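Local atomic coordinates of kappa-carrageenase (Zobellia galactanivorans, PDB entry 5OCR), a protein that probably hydrolyses kappa-carrageenan, a sulfated galactan of red algae, and is represented here by its family 16 glycoside hydrolase domain. Residues Ser123-Ser128 with Glu133-Glu138; His165-Glu170 with Gly174-Pro179. One frame throughout, in Å; residues are numbered along the deposited sequence. Where two conformers were deposited one is given.

Contact 1. Residues Ser123-Ser128 with Glu133-Glu138; sequences SDFDYS and ETVYSE
Phe125 lays its ring almost flat over one face of Tyr136 in an offset stack, with centroids 4.3 Å apart and planes inclined by only 10°. The overlap is displaced, putting Phe125 CZ 3.5 Å from Tyr136 CD1. Two aromatic residues suit this spot because one broad ring can shield the other where loop 123-128, following strand 115-122, runs back alongside strand 134-144 in the family 16 beta-jellyroll. Tyr136 is held at its far end as well: its hydroxyl makes a very short hydrogen bond to Glu138 OE1, in the plane of the ring. Glu138, whose OE2 bonds a glycerol, opens a Glu-x-Asp-x-x-Glu sequence matching the family signature.

The tightly packed part includes Ser123. Its OG, placed between backbone N and carbonyl carbon (chi1 60°), accepts from Ser137 N at 2.9 Å and donates to Asp124 O at 2.7 Å. The backbone N of Ser123 bonds to Ser137 O. An alanine here would remove OG and is likely to leave the buried Ser137 N without its acceptor and Arg231 without one of its partners. Val135 is equally enclosed, its CG1 set under the centre of the exposed Tyr127 ring, 3.7 Å from the centroid, a CH-pi contact.

Toward solvent lie Asp124, Tyr127 and Ser128, whose N and OG complete an Asx turn on Asp126 OD1.

Directional bonds at both ends, Ser123 with Ser137 and Asp126 N with Val135 O (2.8 Å), thus set the loop's course, while aromatic and methyl contacts cover the buried Tyr136 and Val135.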
loop_
_atom_site.group_PDB
_atom_site.type_symbol
_atom_site.label_atom_id
_atom_site.label_comp_id
_atom_site.label_asym_id
_atom_site.label_seq_id
_atom_site.Cartn_x
_atom_site.Cartn_y
_atom_site.Cartn_z
ATOM N N SER A 123 0.043 6.777 -9.139
ATOM C CA SER A 123 0.011 8.094 -9.848
ATOM C C SER A 123 -1.268 8.833 -9.711
ATOM O O SER A 123 -2.228 8.361 -9.133
ATOM C CB SER A 123 0.125 7.918 -11.347
ATOM O OG SER A 123 -0.946 7.121 -11.878
ATOM N N ASP A 124 -1.284 10.047 -10.297
ATOM C CA ASP A 124 -2.603 10.638 -10.468
ATOM C C ASP A 124 -3.346 10.006 -11.646
ATOM O O ASP A 124 -2.885 9.020 -12.236
ATOM C CB ASP A 124 -2.534 12.170 -10.536
ATOM C CG ASP A 124 -1.769 12.687 -11.742
ATOM O OD1 ASP A 124 -1.442 11.919 -12.683
ATOM O OD2 ASP A 124 -1.483 13.926 -11.766
ATOM N N PHE A 125 -4.551 10.495 -11.903
ATOM C CA PHE A 125 -5.341 9.994 -13.053
ATOM C C PHE A 125 -5.197 11.013 -14.140
ATOM O O PHE A 125 -5.540 12.202 -13.932
ATOM C CB PHE A 125 -6.822 9.854 -12.615
ATOM C CG PHE A 125 -7.079 8.649 -11.706
ATOM C CD1 PHE A 125 -7.637 7.460 -12.213
ATOM C CD2 PHE A 125 -6.789 8.710 -10.341
ATOM C CE1 PHE A 125 -7.834 6.335 -11.415
ATOM C CE2 PHE A 125 -7.001 7.581 -9.528
ATOM C CZ PHE A 125 -7.538 6.391 -10.056
ATOM N N ASP A 126 -4.731 10.581 -15.310
ATOM C CA ASP A 126 -4.675 11.509 -16.474
ATOM C C ASP A 126 -5.612 10.919 -17.549
ATOM O O ASP A 126 -5.234 10.020 -18.325
ATOM C CB ASP A 126 -3.228 11.659 -16.966
ATOM C CG ASP A 126 -3.091 12.728 -18.061
ATOM O OD1 ASP A 126 -4.159 13.240 -18.473
ATOM O OD2 ASP A 126 -1.934 12.931 -18.537
ATOM N N TYR A 127 -6.859 11.415 -17.542
ATOM C CA TYR A 127 -7.883 10.964 -18.481
ATOM C C TYR A 127 -7.766 11.596 -19.821
ATOM O O TYR A 127 -8.556 11.240 -20.695
ATOM C CB TYR A 127 -9.300 11.155 -17.948
ATOM C CG TYR A 127 -9.695 10.091 -16.956
ATOM C CD1 TYR A 127 -10.295 8.888 -17.371
ATOM C CD2 TYR A 127 -9.485 10.293 -15.578
ATOM C CE1 TYR A 127 -10.674 7.895 -16.471
ATOM C CE2 TYR A 127 -9.819 9.292 -14.693
ATOM C CZ TYR A 127 -10.426 8.100 -15.128
ATOM O OH TYR A 127 -10.714 7.124 -14.198
ATOM N N SER A 128 -6.735 12.429 -20.015
ATOM C CA SER A 128 -6.472 13.119 -21.302
ATOM C C SER A 128 -5.633 12.355 -22.336
ATOM O O SER A 128 -5.497 12.785 -23.526
ATOM C CB SER A 128 -5.849 14.487 -21.085
ATOM O OG SER A 128 -4.446 14.413 -20.960
ATOM N N GLU A 133 -3.303 4.421 -23.998
ATOM C CA GLU A 133 -2.296 4.910 -23.087
ATOM C C GLU A 133 -2.736 4.754 -21.661
ATOM O O GLU A 133 -3.943 4.593 -21.384
ATOM C CB GLU A 133 -1.948 6.376 -23.404
ATOM C CG GLU A 133 -1.309 6.578 -24.804
ATOM C CD GLU A 133 -0.110 5.689 -25.147
ATOM O OE1 GLU A 133 0.532 5.103 -24.253
ATOM O OE2 GLU A 133 0.207 5.572 -26.362
ATOM N N THR A 134 -1.793 4.872 -20.722
ATOM C CA THR A 134 -2.107 4.659 -19.274
ATOM C C THR A 134 -2.642 5.918 -18.664
ATOM O O THR A 134 -2.007 6.943 -18.785
ATOM C CB THR A 134 -0.785 4.293 -18.567
ATOM O OG1 THR A 134 -0.285 3.081 -19.128
ATOM C CG2 THR A 134 -1.009 4.047 -17.023
ATOM N N VAL A 135 -3.811 5.822 -18.041
ATOM C CA VAL A 135 -4.455 6.910 -17.279
ATOM C C VAL A 135 -3.907 6.900 -15.842
ATOM O O VAL A 135 -3.720 7.945 -15.258
ATOM C CB VAL A 135 -5.973 6.582 -17.305
ATOM C CG1 VAL A 135 -6.802 7.425 -16.317
ATOM C CG2 VAL A 135 -6.476 6.746 -18.747
ATOM N N TYR A 136 -3.718 5.697 -15.289
ATOM C CA TYR A 136 -3.401 5.596 -13.860
ATOM C C TYR A 136 -2.507 4.369 -13.703
ATOM O O TYR A 136 -2.780 3.325 -14.322
ATOM C CB TYR A 136 -4.704 5.354 -13.101
ATOM C CG TYR A 136 -4.490 4.933 -11.608
ATOM C CD1 TYR A 136 -4.168 5.883 -10.670
ATOM C CD2 TYR A 136 -4.596 3.588 -11.206
ATOM C CE1 TYR A 136 -4.021 5.542 -9.290
ATOM C CE2 TYR A 136 -4.498 3.231 -9.857
ATOM C CZ TYR A 136 -4.120 4.189 -8.923
ATOM O OH TYR A 136 -3.991 3.835 -7.553
ATOM N N SER A 137 -1.453 4.497 -12.901
ATOM C CA SER A 137 -0.478 3.390 -12.658
ATOM C C SER A 137 -0.382 3.150 -11.142
ATOM O O SER A 137 -0.135 4.171 -10.397
ATOM C CB SER A 137 0.924 3.866 -13.114
ATOM O OG SER A 137 1.016 3.758 -14.513
ATOM N N GLU A 138 -0.474 1.884 -10.688
ATOM C CA GLU A 138 -0.329 1.607 -9.270
ATOM C C GLU A 138 0.512 0.315 -9.179
ATOM O O GLU A 138 0.151 -0.649 -9.790
ATOM C CB GLU A 138 -1.673 1.367 -8.638
ATOM C CG GLU A 138 -1.516 0.949 -7.171
ATOM C CD GLU A 138 -2.872 0.738 -6.510
ATOM O OE1 GLU A 138 -3.844 1.439 -6.936
ATOM O OE2 GLU A 138 -2.972 -0.086 -5.545
#

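Contact 2. Residues His165-Glu170 with Gly174-Pro179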
loop_
_atom_site.group_PDB
_atom_site.type_symbol
_atom_site.label_atom_id
_atom_site.label_comp_id
_atom_site.label_asym_id
_atom_site.label_seq_id
_atom_site.Cartn_x
_atom_site.Cartn_y
_atom_site.Cartn_z
ATOM N N HIS A 165 -1.981 -2.538 -10.650
ATOM C CA HIS A 165 -3.333 -2.049 -11.027
ATOM C C HIS A 165 -3.083 -0.938 -12.021
ATOM O O HIS A 165 -2.112 -0.206 -11.916
ATOM C CB HIS A 165 -4.086 -1.421 -9.861
ATOM C CG HIS A 165 -4.327 -2.339 -8.704
ATOM N ND1 HIS A 165 -5.561 -2.905 -8.459
ATOM C CD2 HIS A 165 -3.464 -2.799 -7.705
ATOM C CE1 HIS A 165 -5.472 -3.680 -7.356
ATOM N NE2 HIS A 165 -4.181 -3.599 -6.892
ATOM N N ALA A 166 -3.953 -0.848 -13.025
ATOM C CA ALA A 166 -3.906 0.335 -13.903
ATOM C C ALA A 166 -5.274 0.711 -14.446
ATOM O O ALA A 166 -6.183 -0.045 -14.434
ATOM C CB ALA A 166 -2.988 0.063 -15.104
ATOM N N VAL A 167 -5.378 1.935 -15.000
ATOM C CA VAL A 167 -6.540 2.248 -15.841
ATOM C C VAL A 167 -5.921 2.620 -17.176
ATOM O O VAL A 167 -4.898 3.302 -17.191
ATOM C CB VAL A 167 -7.219 3.531 -15.289
ATOM C CG1 VAL A 167 -8.363 4.034 -16.226
ATOM C CG2 VAL A 167 -7.795 3.213 -13.901
ATOM N N VAL A 168 -6.504 2.104 -18.262
ATOM C CA VAL A 168 -5.973 2.313 -19.626
ATOM C C VAL A 168 -7.082 2.959 -20.426
ATOM O O VAL A 168 -8.252 2.538 -20.277
ATOM C CB VAL A 168 -5.555 0.963 -20.194
ATOM C CG1 VAL A 168 -5.132 1.106 -21.674
ATOM C CG2 VAL A 168 -4.355 0.514 -19.387
ATOM N N LYS A 169 -6.758 3.960 -21.270
ATOM C CA LYS A 169 -7.816 4.572 -22.064
ATOM C C LYS A 169 -8.250 3.618 -23.188
ATOM O O LYS A 169 -7.413 3.070 -23.927
ATOM C CB LYS A 169 -7.389 5.956 -22.574
ATOM C CG LYS A 169 -8.092 6.336 -23.874
ATOM C CD LYS A 169 -8.365 7.797 -23.999
ATOM C CE LYS A 169 -9.294 8.317 -22.922
ATOM N NZ LYS A 169 -8.946 9.728 -23.032
ATOM N N GLU A 170 -9.574 3.333 -23.249
ATOM C CA GLU A 170 -10.142 2.448 -24.312
ATOM C C GLU A 170 -11.472 2.993 -24.763
ATOM O O GLU A 170 -12.349 3.155 -23.931
ATOM C CB GLU A 170 -10.365 0.984 -23.892
ATOM C CG GLU A 170 -9.129 0.236 -23.472
ATOM C CD GLU A 170 -9.442 -1.228 -23.100
ATOM O OE1 GLU A 170 -10.634 -1.660 -23.092
ATOM O OE2 GLU A 170 -8.464 -1.936 -22.792
ATOM N N GLY A 174 -11.887 5.434 -19.365
ATOM C CA GLY A 174 -10.699 4.821 -18.665
ATOM C C GLY A 174 -11.179 3.467 -18.177
ATOM O O GLY A 174 -12.113 3.404 -17.370
ATOM N N VAL A 175 -10.570 2.379 -18.655
ATOM C CA VAL A 175 -10.943 1.040 -18.284
ATOM C C VAL A 175 -9.945 0.488 -17.249
ATOM O O VAL A 175 -8.732 0.456 -17.475
ATOM C CB VAL A 175 -10.965 0.138 -19.536
ATOM C CG1 VAL A 175 -11.221 -1.360 -19.174
ATOM C CG2 VAL A 175 -12.053 0.654 -20.480
ATOM N N TRP A 176 -10.473 0.069 -16.096
ATOM C CA TRP A 176 -9.655 -0.572 -15.060
ATOM C C TRP A 176 -9.094 -1.917 -15.519
ATOM O O TRP A 176 -9.816 -2.797 -16.066
ATOM C CB TRP A 176 -10.495 -0.785 -13.803
ATOM C CG TRP A 176 -10.551 0.485 -12.985
ATOM C CD1 TRP A 176 -11.543 1.451 -12.987
ATOM C CD2 TRP A 176 -9.550 0.934 -12.011
ATOM N NE1 TRP A 176 -11.234 2.471 -12.101
ATOM C CE2 TRP A 176 -10.039 2.188 -11.470
ATOM C CE3 TRP A 176 -8.317 0.439 -11.569
ATOM C CZ2 TRP A 176 -9.306 2.925 -10.508
ATOM C CZ3 TRP A 176 -7.612 1.157 -10.561
ATOM C CH2 TRP A 176 -8.091 2.388 -10.074
ATOM N N LYS A 177 -7.796 -2.108 -15.293
ATOM C CA LYS A 177 -7.156 -3.407 -15.513
ATOM C C LYS A 177 -6.757 -3.896 -14.101
ATOM O O LYS A 177 -5.849 -3.325 -13.472
ATOM C CB LYS A 177 -5.878 -3.258 -16.361
ATOM C CG LYS A 177 -6.104 -2.659 -17.769
ATOM C CD LYS A 177 -7.140 -3.417 -18.594
ATOM C CE LYS A 177 -7.336 -2.768 -19.962
ATOM N NZ LYS A 177 -8.342 -3.485 -20.851
ATOM N N ARG A 178 -7.526 -4.869 -13.589
ATOM C CA ARG A 178 -7.466 -5.313 -12.202
ATOM C C ARG A 178 -6.683 -6.615 -12.164
ATOM O O ARG A 178 -6.754 -7.418 -13.120
ATOM C CB ARG A 178 -8.894 -5.486 -11.668
ATOM C CG ARG A 178 -9.753 -4.262 -11.995
ATOM C CD ARG A 178 -11.013 -4.135 -11.160
ATOM N NE ARG A 178 -11.296 -2.742 -10.764
ATOM C CZ ARG A 178 -12.285 -1.999 -11.235
ATOM N NH1 ARG A 178 -13.092 -2.485 -12.166
ATOM N NH2 ARG A 178 -12.470 -0.766 -10.771
ATOM N N PRO A 179 -6.011 -6.892 -11.051
ATOM C CA PRO A 179 -5.216 -8.128 -10.973
ATOM C C PRO A 179 -6.020 -9.396 -11.222
ATOM O O PRO A 179 -5.516 -10.265 -11.905
ATOM C CB PRO A 179 -4.739 -8.132 -9.500
ATOM C CG PRO A 179 -4.882 -6.744 -9.027
ATOM C CD PRO A 179 -5.803 -5.981 -9.884
#
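Val167 and Trp176 face each other as a non-hydrogen-bonded pair of an antiparallel beta hairpin in the family 16 jellyroll. The valine drops its CG2 methyl squarely over the indole, 3.4 Å from the centroid of the six-membered ring and 12° off its normal, a CH-pi contact. Trp176 CG stands beside its own backbone N (chi1 -82°), which brings the flat system back beneath the opposite strand. The other branch, Val167 CG1, lies against Gly174 CA at 3.5 Å, tighter than ordinary van der Waals contact. Gly174, with no CB, lets the methyl come down onto the backbone there.

At one end of the pairing, Pro179 rides over one face of the His165 imidazole, offset toward its rim, with CG 3.9 Å from the ring centroid. A rigid pyrrolidine ring suits a flat partner of this kind.

On the face carrying Ala166, Val168, Val175 and Lys177, the geometry is different. Lys177 bends at its second torsion, then runs extended past Val168, CG lying 4.0 Å from Val168 CG2. Glu170, extended beyond CG, comes from the opposite direction, and its OE2 meets Lys177 NZ at 2.5 Å in a very short salt bridge. A long lysine can thus cover apolar carbon and still deliver its charge to the carboxylate.

Between the two strands, Ala166 pairs with Lys177 and Val168 with Val175, each through two backbone hydrogen bonds. His165 pairs by backbone with Glu138 and weakly bonds Asp140 through NE2 near a bound glycerol, consistent with a position at the substrate cleft. Strand 134-144 runs antiparallel along 159-170 too, bringing Tyr136 to the indole of Trp176 with planes at about 60°, while Gln186 of helix 183-186 bonds to Lys177 O.

Overall arrangement
Contacts 1 and 2 are neighbours, their centres 9 Å apart, and both are partly buried regions about 18 Å from the centre of the chain. They share one piece of architecture: strand 134-144, used by contact 1, is antiparallel to strand 159-170, used by contact 2, and Val135 N bonds to Val167 O at 2.9 Å. A second tie runs from Lys169 NZ to Tyr127 O. Contact 1 fastens an irregular loop, several of whose residues are exposed, with a serine hydroxyl and an aromatic stack. Contact 2, none of whose touching residues is fully exposed, is a regular hairpin built on paired backbone bonds, with a salt bridge reaching across one face.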